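Local coordinates for phosphatidylglycerol lysyltransferase C-terminal domain-containing protein (Bacteroides thetaiotaomicron, PDB 2HQY) that is of unknown function but binds coenzyme A and belongs to the phosphatidylglycerol lysyltransferase C-terminal family, of acetyltransferase-like fold, at residues M224-N227 with H228-G232; G271-G274 with L275-K279. All coordinates share one frame; numbering follows the deposited sequence.

Contact 1: residues M224-N227 with H228-G232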
loop_
_atom_site.group_PDB
_atom_site.type_symbol
_atom_site.label_atom_id
_atom_site.label_comp_id
_atom_site.label_asym_id
_atom_site.label_seq_id
_atom_site.Cartn_x
_atom_site.Cartn_y
_atom_site.Cartn_z
ATOM N N MET A 224 1.261 4.136 20.153
ATOM C CA MET A 224 2.478 4.912 20.369
ATOM C C MET A 224 2.129 6.376 20.539
ATOM O O MET A 224 0.982 6.770 20.340
ATOM C CB MET A 224 3.485 4.708 19.187
ATOM C CG MET A 224 3.060 5.274 17.762
ATOM S SD MET A 224 4.300 4.954 16.462
ATOM C CE MET A 224 5.633 6.066 16.982
ATOM N N PRO A 225 3.117 7.214 20.886
ATOM C CA PRO A 225 2.823 8.647 21.037
ATOM C C PRO A 225 2.311 9.290 19.738
ATOM O O PRO A 225 2.730 8.899 18.628
ATOM C CB PRO A 225 4.199 9.239 21.428
ATOM C CG PRO A 225 4.883 8.079 22.109
ATOM C CD PRO A 225 4.520 6.919 21.209
ATOM N N ILE A 226 1.400 10.259 19.891
ATOM C CA ILE A 226 0.930 11.115 18.790
ATOM C C ILE A 226 1.643 12.466 18.888
ATOM O O ILE A 226 2.152 12.992 17.898
ATOM C CB ILE A 226 -0.596 11.327 18.836
ATOM C CG1 ILE A 226 -1.324 10.019 18.486
ATOM C CG2 ILE A 226 -1.032 12.454 17.830
ATOM C CD1 ILE A 226 -2.769 9.952 19.120
ATOM N N ASN A 227 1.652 13.034 20.087
ATOM C CA ASN A 227 2.494 14.205 20.332
ATOM C C ASN A 227 3.095 14.105 21.727
ATOM O O ASN A 227 2.952 13.067 22.396
ATOM C CB ASN A 227 1.758 15.539 20.052
ATOM C CG ASN A 227 0.815 15.976 21.187
ATOM O OD1 ASN A 227 0.543 15.228 22.127
ATOM N ND2 ASN A 227 0.375 17.230 21.127
ATOM N N HIS A 228 3.761 15.160 22.171
ATOM C CA HIS A 228 4.495 15.147 23.430
ATOM C C HIS A 228 3.658 14.787 24.657
ATOM O O HIS A 228 4.173 14.280 25.593
ATOM C CB HIS A 228 5.223 16.454 23.639
ATOM C CG HIS A 228 4.311 17.593 23.892
ATOM N ND1 HIS A 228 3.744 18.321 22.886
ATOM C CD2 HIS A 228 3.830 18.103 25.032
ATOM C CE1 HIS A 228 2.953 19.234 23.390
ATOM N NE2 HIS A 228 2.995 19.126 24.694
ATOM N N GLU A 229 2.366 15.045 24.618
ATOM C CA GLU A 229 1.455 14.752 25.716
ATOM C C GLU A 229 0.239 13.838 25.419
ATOM O O GLU A 229 -0.662 13.745 26.206
ATOM C CB GLU A 229 0.946 16.038 26.360
ATOM C CG GLU A 229 0.172 16.907 25.443
ATOM C CD GLU A 229 -0.381 18.156 26.089
ATOM O OE1 GLU A 229 -0.053 18.425 27.222
ATOM O OE2 GLU A 229 -1.138 18.853 25.462
ATOM N N THR A 230 0.256 13.182 24.274
ATOM C CA THR A 230 -0.867 12.347 23.834
ATOM C C THR A 230 -0.328 11.020 23.306
ATOM O O THR A 230 0.525 10.995 22.422
ATOM C CB THR A 230 -1.723 13.033 22.729
ATOM O OG1 THR A 230 -2.008 14.396 23.104
ATOM C CG2 THR A 230 -3.023 12.264 22.465
ATOM N N PHE A 231 -0.804 9.934 23.898
ATOM C CA PHE A 231 -0.459 8.582 23.438
ATOM C C PHE A 231 -1.684 8.027 22.714
ATOM O O PHE A 231 -2.807 8.165 23.216
ATOM C CB PHE A 231 -0.131 7.720 24.652
ATOM C CG PHE A 231 0.545 6.418 24.306
ATOM C CD1 PHE A 231 1.932 6.331 24.287
ATOM C CD2 PHE A 231 -0.206 5.297 23.962
ATOM C CE1 PHE A 231 2.580 5.120 23.971
ATOM C CE2 PHE A 231 0.421 4.077 23.635
ATOM C CZ PHE A 231 1.822 4.001 23.633
ATOM N N GLY A 232 -1.488 7.355 21.584
ATOM C CA GLY A 232 -2.621 6.816 20.832
ATOM C C GLY A 232 -2.651 5.310 21.005
ATOM O O GLY A 232 -1.634 4.638 20.843
HETATM O O HOH W 1 -1.292 18.724 22.826
#

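Contact 2: residues G271-G274 with L275-K279. With COA (coenzyme A), chain C.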
loop_
_atom_site.group_PDB
_atom_site.type_symbol
_atom_site.label_atom_id
_atom_site.label_comp_id
_atom_site.label_asym_id
_atom_site.label_seq_id
_atom_site.Cartn_x
_atom_site.Cartn_y
_atom_site.Cartn_z
ATOM N N GLY A 271 -19.194 5.655 13.581
ATOM C CA GLY A 271 -20.649 5.645 13.519
ATOM C C GLY A 271 -21.289 4.311 13.885
ATOM O O GLY A 271 -22.501 4.119 13.664
ATOM N N ILE A 272 -20.493 3.394 14.448
ATOM C CA ILE A 272 -20.976 2.083 14.895
ATOM C C ILE A 272 -21.517 2.224 16.321
ATOM O O ILE A 272 -20.794 2.611 17.229
ATOM C CB ILE A 272 -19.864 1.008 14.845
ATOM C CG1 ILE A 272 -19.343 0.857 13.413
ATOM C CG2 ILE A 272 -20.399 -0.329 15.384
ATOM C CD1 ILE A 272 -17.990 0.212 13.321
ATOM N N GLU A 273 -22.806 1.927 16.497
ATOM C CA GLU A 273 -23.515 2.183 17.759
ATOM C C GLU A 273 -22.843 1.499 18.966
ATOM O O GLU A 273 -22.648 2.128 20.008
ATOM C CB GLU A 273 -24.997 1.794 17.629
ATOM C CG GLU A 273 -25.265 0.322 17.915
ATOM C CD GLU A 273 -26.743 -0.068 17.833
ATOM O OE1 GLU A 273 -27.613 0.706 18.293
ATOM O OE2 GLU A 273 -27.019 -1.174 17.313
ATOM N N GLY A 274 -22.444 0.235 18.801
ATOM C CA GLY A 274 -21.769 -0.526 19.857
ATOM C C GLY A 274 -20.459 0.094 20.286
ATOM O O GLY A 274 -20.187 0.232 21.481
ATOM N N LEU A 275 -19.656 0.481 19.301
ATOM C CA LEU A 275 -18.360 1.099 19.518
ATOM C C LEU A 275 -18.526 2.466 20.185
ATOM O O LEU A 275 -17.742 2.835 21.064
ATOM C CB LEU A 275 -17.654 1.257 18.176
ATOM C CG LEU A 275 -16.129 1.214 18.012
ATOM C CD1 LEU A 275 -15.454 0.065 18.774
ATOM C CD2 LEU A 275 -15.807 1.110 16.525
ATOM N N ARG A 276 -19.538 3.213 19.750
ATOM C CA ARG A 276 -19.797 4.541 20.310
ATOM C C ARG A 276 -20.144 4.452 21.789
ATOM O O ARG A 276 -19.624 5.222 22.589
ATOM C CB ARG A 276 -20.921 5.230 19.539
ATOM C CG ARG A 276 -21.398 6.580 20.117
ATOM C CD ARG A 276 -22.282 7.301 19.036
ATOM N NE ARG A 276 -21.450 7.652 17.876
ATOM C CZ ARG A 276 -21.885 8.160 16.724
ATOM N NH1 ARG A 276 -23.177 8.397 16.523
ATOM N NH2 ARG A 276 -21.019 8.424 15.760
ATOM N N LYS A 277 -21.064 3.546 22.143
ATOM C CA LYS A 277 -21.413 3.330 23.558
ATOM C C LYS A 277 -20.224 2.862 24.380
ATOM O O LYS A 277 -20.027 3.353 25.489
ATOM C CB LYS A 277 -22.609 2.383 23.724
ATOM C CG LYS A 277 -23.964 3.083 23.441
ATOM C CD LYS A 277 -25.126 2.130 23.594
ATOM C CE LYS A 277 -25.190 1.140 22.433
ATOM N NZ LYS A 277 -26.426 0.315 22.530
ATOM N N ALA A 278 -19.419 1.945 23.833
ATOM C CA ALA A 278 -18.197 1.491 24.486
ATOM C C ALA A 278 -17.233 2.660 24.790
ATOM O O ALA A 278 -16.751 2.803 25.911
ATOM C CB ALA A 278 -17.513 0.412 23.628
ATOM N N LYS A 279 -16.968 3.495 23.781
ATOM C CA LYS A 279 -16.008 4.585 23.929
ATOM C C LYS A 279 -16.558 5.703 24.842
ATOM O O LYS A 279 -15.814 6.267 25.655
ATOM C CB LYS A 279 -15.552 5.105 22.557
ATOM C CG LYS A 279 -14.738 4.026 21.784
ATOM C CD LYS A 279 -13.985 4.520 20.557
ATOM C CE LYS A 279 -13.050 3.365 20.086
ATOM N NZ LYS A 279 -12.387 3.507 18.754
HETATM N N1A COA C . -12.559 -1.630 13.123
HETATM C C2A COA C . -12.245 -2.365 14.208
HETATM N N3A COA C . -13.170 -3.098 14.844
HETATM C C4A COA C . -14.459 -3.115 14.398
HETATM C C5A COA C . -14.813 -2.368 13.279
HETATM C C6A COA C . -13.824 -1.613 12.633
HETATM N N6A COA C . -14.087 -0.863 11.533
HETATM N N7A COA C . -16.139 -2.583 13.079
HETATM C C8A COA C . -16.587 -3.436 14.034
HETATM N N9A COA C . -15.565 -3.736 14.848
HETATM C C1B COA C . -15.576 -4.688 15.995
HETATM C C2B COA C . -16.301 -4.363 17.297
HETATM O O2B COA C . -15.435 -3.688 18.206
HETATM C C3B COA C . -16.576 -5.770 17.805
HETATM O O3B COA C . -15.421 -6.324 18.445
HETATM P P3B COA C . -15.562 -7.491 19.549
HETATM O O7A COA C . -16.037 -6.723 20.780
HETATM O O8A COA C . -14.180 -8.126 19.629
HETATM O O9A COA C . -16.614 -8.454 19.043
HETATM C C4B COA C . -16.836 -6.606 16.562
HETATM O O4B COA C . -16.149 -5.921 15.509
HETATM C C5B COA C . -18.332 -6.748 16.254
HETATM O O5B COA C . -19.041 -5.665 16.876
HETATM P P1A COA C . -20.279 -4.834 16.231
HETATM O O1A COA C . -20.363 -3.510 16.960
HETATM O O2A COA C . -20.209 -4.836 14.709
HETATM O O3A COA C . -21.519 -5.743 16.731
HETATM O O4A COA C . -22.842 -7.896 16.897
HETATM O O5A COA C . -21.163 -7.536 14.917
#

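Contact 1: residues M224-N227 with H228-G232
Asn227 and Thr230 hold the turn of this hairpin together through side chains as well as backbone. Asn227 OD1 takes two bonds. Thr230 OG1 donates to it over 2.9 Å, and Glu229 N over 3.1 Å. The two donors come from opposite faces of the amide plane, each well out of it, so neither sits on a lone pair. The amide reaches them because Asn227 CG sits between its own backbone N and carbonyl carbon (chi1 79°). Its other end is satisfied too: ND2 donates to Ser22 O and to a water, and that water donates to Glu229 OE2. A leucine in place of Asn227 would probably leave Thr230 OG1 and Glu229 N without their shared acceptor and break the link to Ser22. In the backbone, Thr230 N donates to Asn227 O. Thr230 O accepts twice, from Ile226 N at 2.8 Å and from Asn227 N at 3.3 Å. Further along, Gly232 N donates to Met224 O at 2.8 Å, while the return bond from Met224 N is weak. The Phe231 ring lays one face over the Met224 backbone, with CZ 3.5 Å from Met224 CA. Ile226 CD1 packs on Gly232 CA, 3.6 Å away. The arrangement is a beta hairpin closed by a type I turn, with a classic beta bulge at Ile226 and Asn227 opposite Thr230.

Contact 2: residues G271-G274 with L275-K279
Ile272 and Leu275 meet through their branch ends, Ile272 CD1 lying 4.0 Å from Leu275 CD2, and both side chains also touch coenzyme A. Ile272 CD1 comes within 3.4 Å of N7A of the adenine. Its other branch, CG2, is 3.6 Å from the phosphate oxygen O1A. CG2 is anti to the backbone N and CG1 is beside it (chi1 -60°), which sends one branch to the base and the other to the phosphate. Leu275 CD1 approaches the ribose hydroxyl O2B at 3.8 Å. The protein side of these contacts is hydrocarbon, meeting the ligand's polar atoms by van der Waals packing. Coenzyme A is also hydrogen-bonded to Tyr246 OH and Trp175 NE1. Behind this first shell stands the start of a helix. Ile272 is its N-cap residue. Ile272 O accepts from Arg276 N at 2.9 Å. Lys277 N bonds to Glu273 O, and Ala278 N to Gly274 O. These bonds set Leu275 one turn along from Ile272, beside the same ligand. Further out, Arg276 bends back at chi3 (-66°), bringing NH2 to 3.6 Å from Gly271 CA. Its NE forms a salt bridge with Asp269, whose other carboxylate oxygen accepts from Gly271 N. The acid thus ties the helix to the loop before it. Glu273 OE1 and Lys277 NZ carry opposite charges but stay 4.4 Å apart, beyond a salt bridge. The whole is a helix N-terminus forming one wall of the coenzyme A pocket.

Overall arrangement
Contact 1 and contact 2 follow in series along the chain and do not touch. Their centres are 23 Å apart, and their nearest atoms about 10 Å. Contact 1 is buried, its centre about 10 Å from that of the chain; it joins strands 216-227 and 230-238 away from the annotated sites. Contact 2 lies at the surface, about 16 Å out, in the coenzyme A pocket. There the side chain of Leu275 is about 8 Å from those of Tyr246 and Glu190, both coenzyme A-binding residues. Strand 263-265 pairs in parallel with strand 230-238, and the chain then runs on from it to helix 273-281. The hairpin is thus joined to this side of the pocket by way of strand 263-265 and the loop that follows it.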